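Local coordinates for protein tapirin (Caldicellulosiruptor hydrothermalis, PDB 6N2C) that probably binds cellulose and helps the cell adhere to it through its beta-helical C-terminal domain, which also carries a zinc ion, at residues S272-D277 against N291-D296; D296-R301 against N317-W322; K333-D338 against P445-P450; G337-R342 against V355-L360. All blocks are in the same frame, centred on the assembly; numbering follows the deposited sequence.

The four contacts lie in the parallel beta-helix of the tapirin C-terminal domain, away from the zinc site. Contact 1 lies on the face with strands 273-276 and 293-294, which contact 3 reaches through strand 333-335. Contact 2 lies on the face with 297-300, 318-321 and 338-341, which contact 4 joins at a corner. Contact 1 leads into contact 2 along the chain; the centres of the two contacts are about 13 Å apart. The centres of contacts 2 and 4 are about 9 Å apart. Contacts 3 and 4 share Gly337 and Asp338. Contacts 1, 2 and 4 hold successive coils in register. Contact 3 fastens the later 445-450 segment to the outside.

Contact 1 (S272-D277 against N291-D296); sequences SLLFSD and NALFCD
Leu273-Phe275 pairs with Ala292-Phe294 as parallel strands in direct register. Four backbone hydrogen bonds join them. Ala292 N reaches Ser272 O at 3.2 Å, from above the carbonyl plane. The next three bonds are shorter: Leu274 N to Ala292 O, Phe294 N to Leu274 O and Ser276 N to Phe294 O. CA-H...O contacts lie between them, such as Leu293 CA to Leu274 O at 3.2 Å.

The aromatic contact is on the face that carries Leu273, Phe275, Ala292 and Phe294. CB of Phe294 sits over one face of the Phe275 ring, 3.8 Å from its centroid. The two rings are tilted by 26° but slid apart, so they barely overlap. They leave their strands by different rotamers (Phe275 chi1 -164°, Phe294 chi1 -66°), which fits this slid arrangement. Leu273 CD1 packs against Phe294 CD1 at 3.6 Å. Leu273 and Phe275 also touch Ile453 of helix 451-457, so this face is covered from outside the coils.

On the other face Leu274 and Leu293 lie side by side and point the same way. Leu274 CD2 meets Leu293 CD1 at 4.0 Å.

Leucine beside leucine and phenylalanine beside phenylalanine give two steps of the kind of side-chain stack characteristic of a parallel beta-helix.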
loop_
_atom_site.group_PDB
_atom_site.type_symbol
_atom_site.label_atom_id
_atom_site.label_comp_id
_atom_site.label_asym_id
_atom_site.label_seq_id
_atom_site.Cartn_x
_atom_site.Cartn_y
_atom_site.Cartn_z
ATOM N N SER A 272 -0.381 -1.769 9.783
ATOM C CA SER A 272 0.184 -3.135 9.997
ATOM C C SER A 272 0.902 -3.655 8.807
ATOM O O SER A 272 2.064 -3.954 8.917
ATOM C CB SER A 272 -0.973 -4.063 10.424
ATOM O OG SER A 272 -0.579 -5.416 10.468
ATOM N N LEU A 273 0.259 -3.759 7.659
ATOM C CA LEU A 273 0.902 -4.408 6.495
ATOM C C LEU A 273 0.559 -3.656 5.218
ATOM O O LEU A 273 -0.636 -3.456 4.939
ATOM C CB LEU A 273 0.390 -5.858 6.377
ATOM C CG LEU A 273 0.901 -6.727 5.223
ATOM C CD1 LEU A 273 2.431 -6.737 5.092
ATOM C CD2 LEU A 273 0.370 -8.168 5.239
ATOM N N LEU A 274 1.597 -3.356 4.400
ATOM C CA LEU A 274 1.414 -2.773 3.045
ATOM C C LEU A 274 2.126 -3.696 2.156
ATOM O O LEU A 274 3.353 -3.928 2.345
ATOM C CB LEU A 274 2.079 -1.358 3.023
ATOM C CG LEU A 274 2.048 -0.622 1.718
ATOM C CD1 LEU A 274 0.597 -0.399 1.359
ATOM C CD2 LEU A 274 2.713 0.706 1.873
ATOM N N PHE A 275 1.424 -4.291 1.180
ATOM C CA PHE A 275 2.001 -5.333 0.353
ATOM C C PHE A 275 1.621 -5.082 -1.075
ATOM O O PHE A 275 0.429 -5.019 -1.376
ATOM C CB PHE A 275 1.445 -6.722 0.809
ATOM C CG PHE A 275 2.196 -7.881 0.318
ATOM C CD1 PHE A 275 2.198 -8.218 -1.051
ATOM C CD2 PHE A 275 2.958 -8.668 1.196
ATOM C CE1 PHE A 275 2.928 -9.311 -1.516
ATOM C CE2 PHE A 275 3.649 -9.740 0.709
ATOM C CZ PHE A 275 3.666 -10.057 -0.623
ATOM N N SER A 276 2.607 -5.045 -1.977
ATOM C CA SER A 276 2.308 -4.995 -3.392
ATOM C C SER A 276 3.208 -5.965 -4.128
ATOM O O SER A 276 4.358 -6.131 -3.785
ATOM C CB SER A 276 2.481 -3.604 -3.997
ATOM O OG SER A 276 2.019 -3.551 -5.334
ATOM N N ASP A 277 2.677 -6.661 -5.122
ATOM C CA ASP A 277 3.526 -7.394 -6.011
ATOM C C ASP A 277 4.202 -6.511 -7.061
ATOM O O ASP A 277 4.991 -7.073 -7.887
ATOM C CB ASP A 277 2.763 -8.497 -6.702
ATOM C CG ASP A 277 2.224 -9.554 -5.692
ATOM O OD1 ASP A 277 3.011 -9.907 -4.811
ATOM O OD2 ASP A 277 1.059 -10.062 -5.893
ATOM N N ASN A 291 4.392 0.115 8.769
ATOM C CA ASN A 291 5.000 -0.808 9.721
ATOM C C ASN A 291 5.740 -1.859 8.931
ATOM O O ASN A 291 6.945 -1.719 8.759
ATOM C CB ASN A 291 3.924 -1.352 10.684
ATOM C CG ASN A 291 3.378 -0.296 11.674
ATOM O OD1 ASN A 291 3.967 0.796 11.945
ATOM N ND2 ASN A 291 2.191 -0.615 12.225
ATOM N N ALA A 292 5.076 -2.905 8.381
ATOM C CA ALA A 292 5.723 -3.820 7.475
ATOM C C ALA A 292 5.330 -3.453 6.047
ATOM O O ALA A 292 4.140 -3.233 5.766
ATOM C CB ALA A 292 5.300 -5.274 7.797
ATOM N N LEU A 293 6.311 -3.476 5.148
ATOM C CA LEU A 293 6.103 -3.138 3.754
ATOM C C LEU A 293 6.815 -4.184 2.914
ATOM O O LEU A 293 8.008 -4.464 3.084
ATOM C CB LEU A 293 6.661 -1.701 3.523
ATOM C CG LEU A 293 6.530 -1.133 2.116
ATOM C CD1 LEU A 293 6.697 0.384 2.184
ATOM C CD2 LEU A 293 7.472 -1.681 1.112
ATOM N N PHE A 294 6.069 -4.792 1.979
ATOM C CA PHE A 294 6.632 -5.662 1.016
ATOM C C PHE A 294 6.316 -5.101 -0.385
ATOM O O PHE A 294 5.186 -4.714 -0.637
ATOM C CB PHE A 294 5.976 -7.076 1.037
ATOM C CG PHE A 294 6.192 -7.895 2.286
ATOM C CD1 PHE A 294 5.565 -7.512 3.464
ATOM C CD2 PHE A 294 6.867 -9.130 2.246
ATOM C CE1 PHE A 294 5.652 -8.335 4.602
ATOM C CE2 PHE A 294 6.935 -9.907 3.365
ATOM C CZ PHE A 294 6.344 -9.512 4.527
ATOM N N CYS A 295 7.280 -5.104 -1.333
ATOM C CA CYS A 295 6.949 -4.692 -2.677
ATOM C C CYS A 295 7.972 -5.227 -3.635
ATOM O O CYS A 295 8.998 -5.720 -3.188
ATOM C CB CYS A 295 6.734 -3.149 -2.832
ATOM S SG CYS A 295 8.318 -2.268 -2.538
ATOM N N ASP A 296 7.723 -5.178 -4.933
ATOM C CA ASP A 296 8.800 -5.514 -5.848
ATOM C C ASP A 296 9.851 -4.387 -5.851
ATOM O O ASP A 296 11.049 -4.636 -5.664
ATOM C CB ASP A 296 8.313 -5.745 -7.235
ATOM C CG ASP A 296 9.415 -5.955 -8.244
ATOM O OD1 ASP A 296 10.164 -6.937 -8.183
ATOM O OD2 ASP A 296 9.543 -5.075 -9.117
#

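Contact 2 (D296-R301 against N317-W322); sequences DTLDIR and NKLNIW
Arg301 lies alongside Trp322, and both side chains point the same way. CD of Arg301 sits over the centre of one face of the indole six-membered ring, 3.5 Å from its centroid. The guanidinium is turned 77° from the ring plane, so it does not stack flat. Its CZ is 4.8 Å from the same centroid, a cation-pi contact. The bend at chi3 (-73°) turns NE off the line of the chain, after CD has passed over the ring. NH2 also makes a salt bridge with Asp299 OD2.

Asp299 and Asn320 run side by side with their carboxylate and amide planes nearly coplanar. Asn320 ND2 gives OD1 of Asp299 a straight hydrogen bond of 2.7 Å. The other end of the amide is held too: Lys318 NZ binds Asn320 OD1 at 2.8 Å. The same lysine nitrogen pairs with Glu340 on the next coil. The buried carboxylate and amide are thus tied into a charged and polar network.

At the start of the strands, Asp296 and Asn317 cross at about a right angle. Asn317 ND2 reaches Asp296 OD1 at 2.9 Å, on the anti side of the carboxylate. Asp296 O takes two further bonds, from the backbone N of Asn317 and of Lys318.

On the opposite face Leu298 and Leu319 lie parallel, with CD2 to CD1 at 3.9 Å. Both pack on Met326 across the interior. Strands 297-300 and 318-321 run 2° from parallel, as expected of adjacent coils in a parallel beta-helix.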
loop_
_atom_site.group_PDB
_atom_site.type_symbol
_atom_site.label_atom_id
_atom_site.label_comp_id
_atom_site.label_asym_id
_atom_site.label_seq_id
_atom_site.Cartn_x
_atom_site.Cartn_y
_atom_site.Cartn_z
ATOM N N ASP A 296 7.723 -5.178 -4.933
ATOM C CA ASP A 296 8.800 -5.514 -5.848
ATOM C C ASP A 296 9.851 -4.387 -5.851
ATOM O O ASP A 296 11.049 -4.636 -5.664
ATOM C CB ASP A 296 8.313 -5.745 -7.235
ATOM C CG ASP A 296 9.415 -5.955 -8.244
ATOM O OD1 ASP A 296 10.164 -6.937 -8.183
ATOM O OD2 ASP A 296 9.543 -5.075 -9.117
ATOM N N THR A 297 9.393 -3.203 -6.135
ATOM C CA THR A 297 10.247 -2.065 -6.306
ATOM C C THR A 297 9.642 -0.936 -5.500
ATOM O O THR A 297 8.455 -0.646 -5.580
ATOM C CB THR A 297 10.336 -1.643 -7.758
ATOM O OG1 THR A 297 11.021 -2.625 -8.538
ATOM C CG2 THR A 297 11.065 -0.296 -7.934
ATOM N N LEU A 298 10.451 -0.261 -4.695
ATOM C CA LEU A 298 10.068 0.995 -4.038
ATOM C C LEU A 298 10.882 2.190 -4.623
ATOM O O LEU A 298 12.091 2.169 -4.498
ATOM C CB LEU A 298 10.280 0.924 -2.527
ATOM C CG LEU A 298 10.004 2.201 -1.697
ATOM C CD1 LEU A 298 8.638 2.767 -1.977
ATOM C CD2 LEU A 298 10.178 1.902 -0.209
ATOM N N ASP A 299 10.179 3.085 -5.317
ATOM C CA ASP A 299 10.780 4.254 -6.048
ATOM C C ASP A 299 10.545 5.532 -5.281
ATOM O O ASP A 299 9.397 5.978 -5.117
ATOM C CB ASP A 299 10.226 4.329 -7.489
ATOM C CG ASP A 299 10.939 3.406 -8.459
ATOM O OD1 ASP A 299 12.077 3.008 -8.237
ATOM O OD2 ASP A 299 10.357 3.114 -9.525
ATOM N N ILE A 300 11.611 6.087 -4.727
ATOM C CA ILE A 300 11.590 7.380 -4.144
ATOM C C ILE A 300 12.492 8.280 -5.014
ATOM O O ILE A 300 13.641 8.567 -4.636
ATOM C CB ILE A 300 12.023 7.406 -2.685
ATOM C CG1 ILE A 300 11.275 6.343 -1.883
ATOM C CG2 ILE A 300 11.803 8.768 -2.040
ATOM C CD1 ILE A 300 11.851 6.191 -0.521
ATOM N N ARG A 301 11.978 8.616 -6.174
ATOM C CA ARG A 301 12.843 9.257 -7.195
ATOM C C ARG A 301 12.307 10.598 -7.699
ATOM O O ARG A 301 13.091 11.498 -7.943
ATOM C CB ARG A 301 12.933 8.391 -8.412
ATOM C CG ARG A 301 13.576 7.065 -8.125
ATOM C CD ARG A 301 14.028 6.346 -9.403
ATOM N NE ARG A 301 12.954 5.828 -10.160
ATOM C CZ ARG A 301 13.073 5.131 -11.285
ATOM N NH1 ARG A 301 14.261 4.854 -11.807
ATOM N NH2 ARG A 301 12.001 4.698 -11.900
ATOM N N ASN A 317 12.575 -6.112 -3.943
ATOM C CA ASN A 317 13.575 -6.520 -4.887
ATOM C C ASN A 317 14.500 -5.328 -5.280
ATOM O O ASN A 317 15.696 -5.551 -5.622
ATOM C CB ASN A 317 12.952 -7.197 -6.114
ATOM C CG ASN A 317 12.379 -8.541 -5.768
ATOM O OD1 ASN A 317 12.994 -9.286 -4.963
ATOM N ND2 ASN A 317 11.165 -8.829 -6.251
ATOM N N LYS A 318 13.912 -4.145 -5.387
ATOM C CA LYS A 318 14.663 -2.907 -5.759
ATOM C C LYS A 318 14.148 -1.724 -4.929
ATOM O O LYS A 318 12.926 -1.536 -4.746
ATOM C CB LYS A 318 14.601 -2.569 -7.243
ATOM C CG LYS A 318 15.513 -1.412 -7.629
ATOM C CD LYS A 318 17.001 -1.761 -7.493
ATOM C CE LYS A 318 17.924 -0.560 -7.480
ATOM N NZ LYS A 318 17.985 0.009 -8.899
ATOM N N LEU A 319 15.085 -0.964 -4.339
ATOM C CA LEU A 319 14.794 0.259 -3.642
ATOM C C LEU A 319 15.676 1.348 -4.353
ATOM O O LEU A 319 16.885 1.220 -4.363
ATOM C CB LEU A 319 15.223 0.120 -2.176
ATOM C CG LEU A 319 15.203 1.389 -1.335
ATOM C CD1 LEU A 319 13.872 2.136 -1.368
ATOM C CD2 LEU A 319 15.636 1.088 0.045
ATOM N N ASN A 320 15.044 2.330 -4.938
ATOM C CA ASN A 320 15.705 3.500 -5.568
ATOM C C ASN A 320 15.420 4.693 -4.727
ATOM O O ASN A 320 14.251 5.091 -4.571
ATOM C CB ASN A 320 15.146 3.710 -6.981
ATOM C CG ASN A 320 15.556 2.651 -7.906
ATOM O OD1 ASN A 320 16.760 2.341 -7.962
ATOM N ND2 ASN A 320 14.590 2.008 -8.619
ATOM N N ILE A 321 16.430 5.262 -4.103
ATOM C CA ILE A 321 16.283 6.529 -3.376
ATOM C C ILE A 321 17.134 7.612 -4.135
ATOM O O ILE A 321 18.355 7.591 -4.026
ATOM C CB ILE A 321 16.710 6.451 -1.923
ATOM C CG1 ILE A 321 16.107 5.229 -1.216
ATOM C CG2 ILE A 321 16.363 7.750 -1.215
ATOM C CD1 ILE A 321 16.677 4.981 0.161
ATOM N N TRP A 322 16.470 8.463 -4.919
ATOM C CA TRP A 322 17.145 9.487 -5.743
ATOM C C TRP A 322 16.759 10.907 -5.327
ATOM O O TRP A 322 17.218 11.879 -5.922
ATOM C CB TRP A 322 16.894 9.245 -7.244
ATOM C CG TRP A 322 17.275 7.911 -7.799
ATOM C CD1 TRP A 322 17.605 6.767 -7.135
ATOM C CD2 TRP A 322 17.270 7.574 -9.164
ATOM N NE1 TRP A 322 17.854 5.769 -8.015
ATOM C CE2 TRP A 322 17.651 6.266 -9.272
ATOM C CE3 TRP A 322 17.025 8.302 -10.323
ATOM C CZ2 TRP A 322 17.731 5.613 -10.510
ATOM C CZ3 TRP A 322 17.097 7.675 -11.519
ATOM C CH2 TRP A 322 17.457 6.346 -11.617
#

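Contact 3 (K333-D338 against P445-P450)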
loop_
_atom_site.group_PDB
_atom_site.type_symbol
_atom_site.label_atom_id
_atom_site.label_comp_id
_atom_site.label_asym_id
_atom_site.label_seq_id
_atom_site.Cartn_x
_atom_site.Cartn_y
_atom_site.Cartn_z
ATOM N N LYS A 333 14.267 -2.653 9.835
ATOM C CA LYS A 333 15.135 -3.386 8.962
ATOM C C LYS A 333 14.805 -3.093 7.518
ATOM O O LYS A 333 13.638 -2.783 7.202
ATOM C CB LYS A 333 14.998 -4.875 9.305
ATOM C CG LYS A 333 15.351 -5.167 10.816
ATOM C CD LYS A 333 14.731 -6.438 11.366
ATOM C CE LYS A 333 14.929 -6.600 12.878
ATOM N NZ LYS A 333 14.040 -5.775 13.749
ATOM N N LEU A 334 15.806 -3.157 6.647
ATOM C CA LEU A 334 15.566 -3.274 5.222
ATOM C C LEU A 334 16.005 -4.630 4.782
ATOM O O LEU A 334 17.148 -5.068 5.100
ATOM C CB LEU A 334 16.363 -2.230 4.432
ATOM C CG LEU A 334 15.944 -0.766 4.627
ATOM C CD1 LEU A 334 16.749 0.152 3.728
ATOM C CD2 LEU A 334 14.494 -0.619 4.280
ATOM N N PHE A 335 15.204 -5.296 3.948
ATOM C CA PHE A 335 15.522 -6.585 3.369
ATOM C C PHE A 335 15.508 -6.456 1.835
ATOM O O PHE A 335 14.413 -6.519 1.217
ATOM C CB PHE A 335 14.519 -7.721 3.809
ATOM C CG PHE A 335 14.448 -7.938 5.313
ATOM C CD1 PHE A 335 15.457 -8.598 5.934
ATOM C CD2 PHE A 335 13.433 -7.433 6.070
ATOM C CE1 PHE A 335 15.442 -8.827 7.305
ATOM C CE2 PHE A 335 13.413 -7.621 7.428
ATOM C CZ PHE A 335 14.422 -8.345 8.059
ATOM N N GLY A 336 16.673 -6.299 1.218
ATOM C CA GLY A 336 16.801 -6.331 -0.188
ATOM C C GLY A 336 17.218 -7.650 -0.713
ATOM O O GLY A 336 17.549 -8.559 0.128
ATOM N N GLY A 337 17.339 -7.817 -2.036
ATOM C CA GLY A 337 17.092 -6.815 -3.045
ATOM C C GLY A 337 18.297 -5.923 -3.235
ATOM O O GLY A 337 19.227 -5.891 -2.394
ATOM N N ASP A 338 18.212 -5.098 -4.277
ATOM C CA ASP A 338 19.247 -4.120 -4.528
ATOM C C ASP A 338 18.768 -2.757 -4.102
ATOM O O ASP A 338 17.564 -2.408 -4.207
ATOM C CB ASP A 338 19.587 -4.107 -6.057
ATOM C CG ASP A 338 20.160 -5.409 -6.562
ATOM O OD1 ASP A 338 20.761 -6.202 -5.801
ATOM O OD2 ASP A 338 20.080 -5.585 -7.779
ATOM N N PRO A 445 17.822 -12.872 6.667
ATOM C CA PRO A 445 16.684 -13.540 7.334
ATOM C C PRO A 445 15.320 -12.915 6.907
ATOM O O PRO A 445 14.680 -12.208 7.666
ATOM C CB PRO A 445 16.942 -13.264 8.763
ATOM C CG PRO A 445 17.617 -11.914 8.772
ATOM C CD PRO A 445 18.492 -11.932 7.578
ATOM N N TYR A 446 14.970 -13.248 5.703
ATOM C CA TYR A 446 13.819 -12.626 5.086
ATOM C C TYR A 446 12.574 -12.987 5.856
ATOM O O TYR A 446 12.387 -14.167 6.189
ATOM C CB TYR A 446 13.665 -13.097 3.684
ATOM C CG TYR A 446 14.700 -12.580 2.690
ATOM C CD1 TYR A 446 14.691 -11.235 2.281
ATOM C CD2 TYR A 446 15.650 -13.378 2.206
ATOM C CE1 TYR A 446 15.587 -10.786 1.371
ATOM C CE2 TYR A 446 16.581 -12.920 1.281
ATOM C CZ TYR A 446 16.554 -11.593 0.908
ATOM O OH TYR A 446 17.435 -11.135 -0.020
ATOM N N PRO A 447 11.712 -12.013 6.092
ATOM C CA PRO A 447 10.340 -12.335 6.593
ATOM C C PRO A 447 9.574 -13.336 5.741
ATOM O O PRO A 447 9.706 -13.382 4.529
ATOM C CB PRO A 447 9.658 -10.980 6.580
ATOM C CG PRO A 447 10.778 -10.003 6.806
ATOM C CD PRO A 447 11.888 -10.563 5.957
ATOM N N THR A 448 8.824 -14.224 6.399
ATOM C CA THR A 448 7.910 -15.066 5.663
ATOM C C THR A 448 6.731 -14.208 5.123
ATOM O O THR A 448 6.339 -13.184 5.710
ATOM C CB THR A 448 7.364 -16.259 6.491
ATOM O OG1 THR A 448 6.717 -17.139 5.585
ATOM C CG2 THR A 448 6.379 -15.829 7.599
ATOM N N ILE A 449 6.200 -14.665 4.017
ATOM C CA ILE A 449 4.976 -14.049 3.428
ATOM C C ILE A 449 3.788 -14.319 4.381
ATOM O O ILE A 449 3.546 -15.502 4.779
ATOM C CB ILE A 449 4.628 -14.626 2.095
ATOM C CG1 ILE A 449 5.746 -14.436 1.084
ATOM C CG2 ILE A 449 3.322 -14.041 1.600
ATOM C CD1 ILE A 449 6.333 -13.049 1.070
ATOM N N PRO A 450 3.085 -13.261 4.819
ATOM C CA PRO A 450 1.987 -13.421 5.743
ATOM C C PRO A 450 0.904 -14.309 5.140
ATOM O O PRO A 450 0.605 -14.250 3.959
ATOM C CB PRO A 450 1.473 -12.002 5.931
ATOM C CG PRO A 450 2.700 -11.159 5.785
ATOM C CD PRO A 450 3.290 -11.833 4.553
#
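Phe335 and Pro447 meet tip to tip at the centre of this contact. CD of Pro447 lies over one face of the phenylalanine ring, 3.6 Å from its centroid, as a CH-pi contact. CG of the same proline touches Phe335 CE2, also at 3.6 Å. Phe335 CG is anti to the carbonyl carbon (chi1 -59°), which places CG, and with it the ring, next to Pro447 CD.

Two neighbours complete the apolar patch. Pro445 crosses Phe335 at about a right angle, with its CG 4.1 Å from Phe335 CE1. Pro445 O comes closer, 3.5 Å from Phe335 CE1. Tyr446 approaches the base of the side chain, where its CD1 meets Phe335 CB at 3.8 Å.

The tyrosine carries the contact on to its polar edge. Tyr446 OH gives a hydrogen bond of 2.6 Å to Gly336 O. The carbonyl oxygen lies near the plane of the tyrosine ring, at its edge. Gly336 follows the last residue of strand 333-335, so this bond holds the chain just where it leaves the strand. The peptide from Gly336 to Gly337 is cis.

That strand lies between strands 313-315 and 354-356 of the beta-helix. Pro447 and Tyr446 also pack on Tyr315, and Pro445 touches Tyr356. The 445-450 segment therefore runs across several coils before Pro450, at the N-cap position, leads into helix 451-457.

Contact 4 (G337-R342 against V355-L360); sequences GDIEIR and VYANNL
Asp338 reaches across to Asn358 and Asn359 with one carboxylate oxygen. Its side chain lies alongside both asparagines and points the same way. OD1 of Asp338 takes a hydrogen bond of 2.8 Å from the backbone N of Asn359. This donor comes from above the carboxylate plane. Asn358 ND2 adds a weak bond to the same oxygen, Asp338 OD1, at 3.1 Å. Asn358 CG is anti to its backbone N (chi1 180°), which sets CG, and with it the amide, beside the aspartate. The amide and carboxylate planes are 28° apart.

Two backbone bonds support this end. Asn358 N binds Gly337 O at 2.8 Å, and Ile339 N binds Asn359 O at 2.9 Å.

Ile339 carries the apolar side. Its chain is extended at chi2 (-174°), which directs Ile339 CD1 to Val355 CG1 at 3.6 Å. Ile339 CD1 also touches Ala357 CB at 4.1 Å. Leu360 CD1 packs instead on the base of the side chain, against Ile339 CB (3.7 Å) and CG2. Both Val355 and Leu360 cross Ile339 obliquely.

The contact spans a corner of the beta-helix. Strand 338-341 pairs with 359-363 on one side and 318-321 on the other, while 354-356 belongs to the face beside it. Asn359 OD1 accepts a hydrogen bond from Asn380 ND2 on the next coil.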
loop_
_atom_site.group_PDB
_atom_site.type_symbol
_atom_site.label_atom_id
_atom_site.label_comp_id
_atom_site.label_asym_id
_atom_site.label_seq_id
_atom_site.Cartn_x
_atom_site.Cartn_y
_atom_site.Cartn_z
ATOM N N GLY A 337 17.339 -7.817 -2.036
ATOM C CA GLY A 337 17.092 -6.815 -3.045
ATOM C C GLY A 337 18.297 -5.923 -3.235
ATOM O O GLY A 337 19.227 -5.891 -2.394
ATOM N N ASP A 338 18.212 -5.098 -4.277
ATOM C CA ASP A 338 19.247 -4.120 -4.528
ATOM C C ASP A 338 18.768 -2.757 -4.102
ATOM O O ASP A 338 17.564 -2.408 -4.207
ATOM C CB ASP A 338 19.587 -4.107 -6.057
ATOM C CG ASP A 338 20.160 -5.409 -6.562
ATOM O OD1 ASP A 338 20.761 -6.202 -5.801
ATOM O OD2 ASP A 338 20.080 -5.585 -7.779
ATOM N N ILE A 339 19.730 -1.952 -3.661
ATOM C CA ILE A 339 19.477 -0.640 -3.185
ATOM C C ILE A 339 20.359 0.313 -3.996
ATOM O O ILE A 339 21.568 0.046 -4.139
ATOM C CB ILE A 339 19.887 -0.530 -1.770
ATOM C CG1 ILE A 339 19.092 -1.464 -0.849
ATOM C CG2 ILE A 339 19.636 0.882 -1.270
ATOM C CD1 ILE A 339 19.374 -1.292 0.661
ATOM N N GLU A 340 19.766 1.393 -4.542
ATOM C CA GLU A 340 20.565 2.335 -5.335
ATOM C C GLU A 340 20.200 3.739 -4.840
ATOM O O GLU A 340 19.009 4.124 -4.852
ATOM C CB GLU A 340 20.305 2.113 -6.822
ATOM C CG GLU A 340 21.011 3.139 -7.701
ATOM C CD GLU A 340 20.678 2.923 -9.178
ATOM O OE1 GLU A 340 20.042 1.900 -9.558
ATOM O OE2 GLU A 340 21.117 3.737 -9.969
ATOM N N ILE A 341 21.198 4.501 -4.354
ATOM C CA ILE A 341 20.980 5.837 -3.873
ATOM C C ILE A 341 21.806 6.736 -4.801
ATOM O O ILE A 341 23.006 6.514 -4.940
ATOM C CB ILE A 341 21.476 5.973 -2.426
ATOM C CG1 ILE A 341 20.846 4.853 -1.550
ATOM C CG2 ILE A 341 21.242 7.327 -1.842
ATOM C CD1 ILE A 341 21.269 4.862 -0.132
ATOM N N ARG A 342 21.131 7.660 -5.481
ATOM C CA ARG A 342 21.841 8.576 -6.359
ATOM C C ARG A 342 21.197 9.934 -6.298
ATOM O O ARG A 342 20.305 10.204 -5.486
ATOM C CB ARG A 342 21.876 8.000 -7.749
ATOM C CG ARG A 342 20.598 7.959 -8.480
ATOM C CD ARG A 342 20.851 7.688 -9.977
ATOM N NE ARG A 342 21.600 6.471 -10.220
ATOM C CZ ARG A 342 22.814 6.360 -10.822
ATOM N NH1 ARG A 342 23.351 5.153 -10.907
ATOM N NH2 ARG A 342 23.527 7.388 -11.336
ATOM N N VAL A 355 20.444 -3.048 7.610
ATOM C CA VAL A 355 20.124 -3.075 6.207
ATOM C C VAL A 355 20.768 -4.274 5.570
ATOM O O VAL A 355 21.995 -4.507 5.779
ATOM C CB VAL A 355 20.644 -1.788 5.528
ATOM C CG1 VAL A 355 20.564 -1.916 3.976
ATOM C CG2 VAL A 355 19.900 -0.616 6.058
ATOM N N TYR A 356 19.967 -5.139 4.925
ATOM C CA TYR A 356 20.447 -6.225 4.086
ATOM C C TYR A 356 20.195 -5.991 2.595
ATOM O O TYR A 356 19.109 -5.589 2.207
ATOM C CB TYR A 356 19.739 -7.526 4.459
ATOM C CG TYR A 356 19.894 -7.951 5.914
ATOM C CD1 TYR A 356 21.009 -8.730 6.336
ATOM C CD2 TYR A 356 18.946 -7.645 6.836
ATOM C CE1 TYR A 356 21.116 -9.100 7.687
ATOM C CE2 TYR A 356 19.027 -8.079 8.135
ATOM C CZ TYR A 356 20.119 -8.788 8.556
ATOM O OH TYR A 356 20.218 -9.157 9.854
ATOM N N ALA A 357 21.194 -6.235 1.798
ATOM C CA ALA A 357 21.128 -6.100 0.379
ATOM C C ALA A 357 21.960 -7.103 -0.356
ATOM O O ALA A 357 22.875 -7.780 0.145
ATOM C CB ALA A 357 21.603 -4.686 -0.020
ATOM N N ASN A 358 21.554 -7.311 -1.597
ATOM C CA ASN A 358 22.383 -7.963 -2.606
ATOM C C ASN A 358 23.381 -6.888 -3.127
ATOM O O ASN A 358 24.464 -6.767 -2.583
ATOM C CB ASN A 358 21.500 -8.544 -3.691
ATOM C CG ASN A 358 22.289 -9.227 -4.758
ATOM O OD1 ASN A 358 23.301 -9.842 -4.465
ATOM N ND2 ASN A 358 21.847 -9.128 -5.996
ATOM N N ASN A 359 23.000 -6.060 -4.108
ATOM C CA ASN A 359 23.830 -4.935 -4.531
ATOM C C ASN A 359 23.470 -3.695 -3.788
ATOM O O ASN A 359 22.301 -3.391 -3.575
ATOM C CB ASN A 359 23.746 -4.735 -6.033
ATOM C CG ASN A 359 24.233 -5.954 -6.778
ATOM O OD1 ASN A 359 25.223 -6.596 -6.378
ATOM N ND2 ASN A 359 23.508 -6.354 -7.787
ATOM N N LEU A 360 24.486 -2.947 -3.340
ATOM C CA LEU A 360 24.245 -1.673 -2.679
ATOM C C LEU A 360 25.070 -0.632 -3.446
ATOM O O LEU A 360 26.324 -0.741 -3.507
ATOM C CB LEU A 360 24.666 -1.728 -1.203
ATOM C CG LEU A 360 24.645 -0.365 -0.498
ATOM C CD1 LEU A 360 23.298 0.359 -0.528
ATOM C CD2 LEU A 360 25.124 -0.419 0.915
#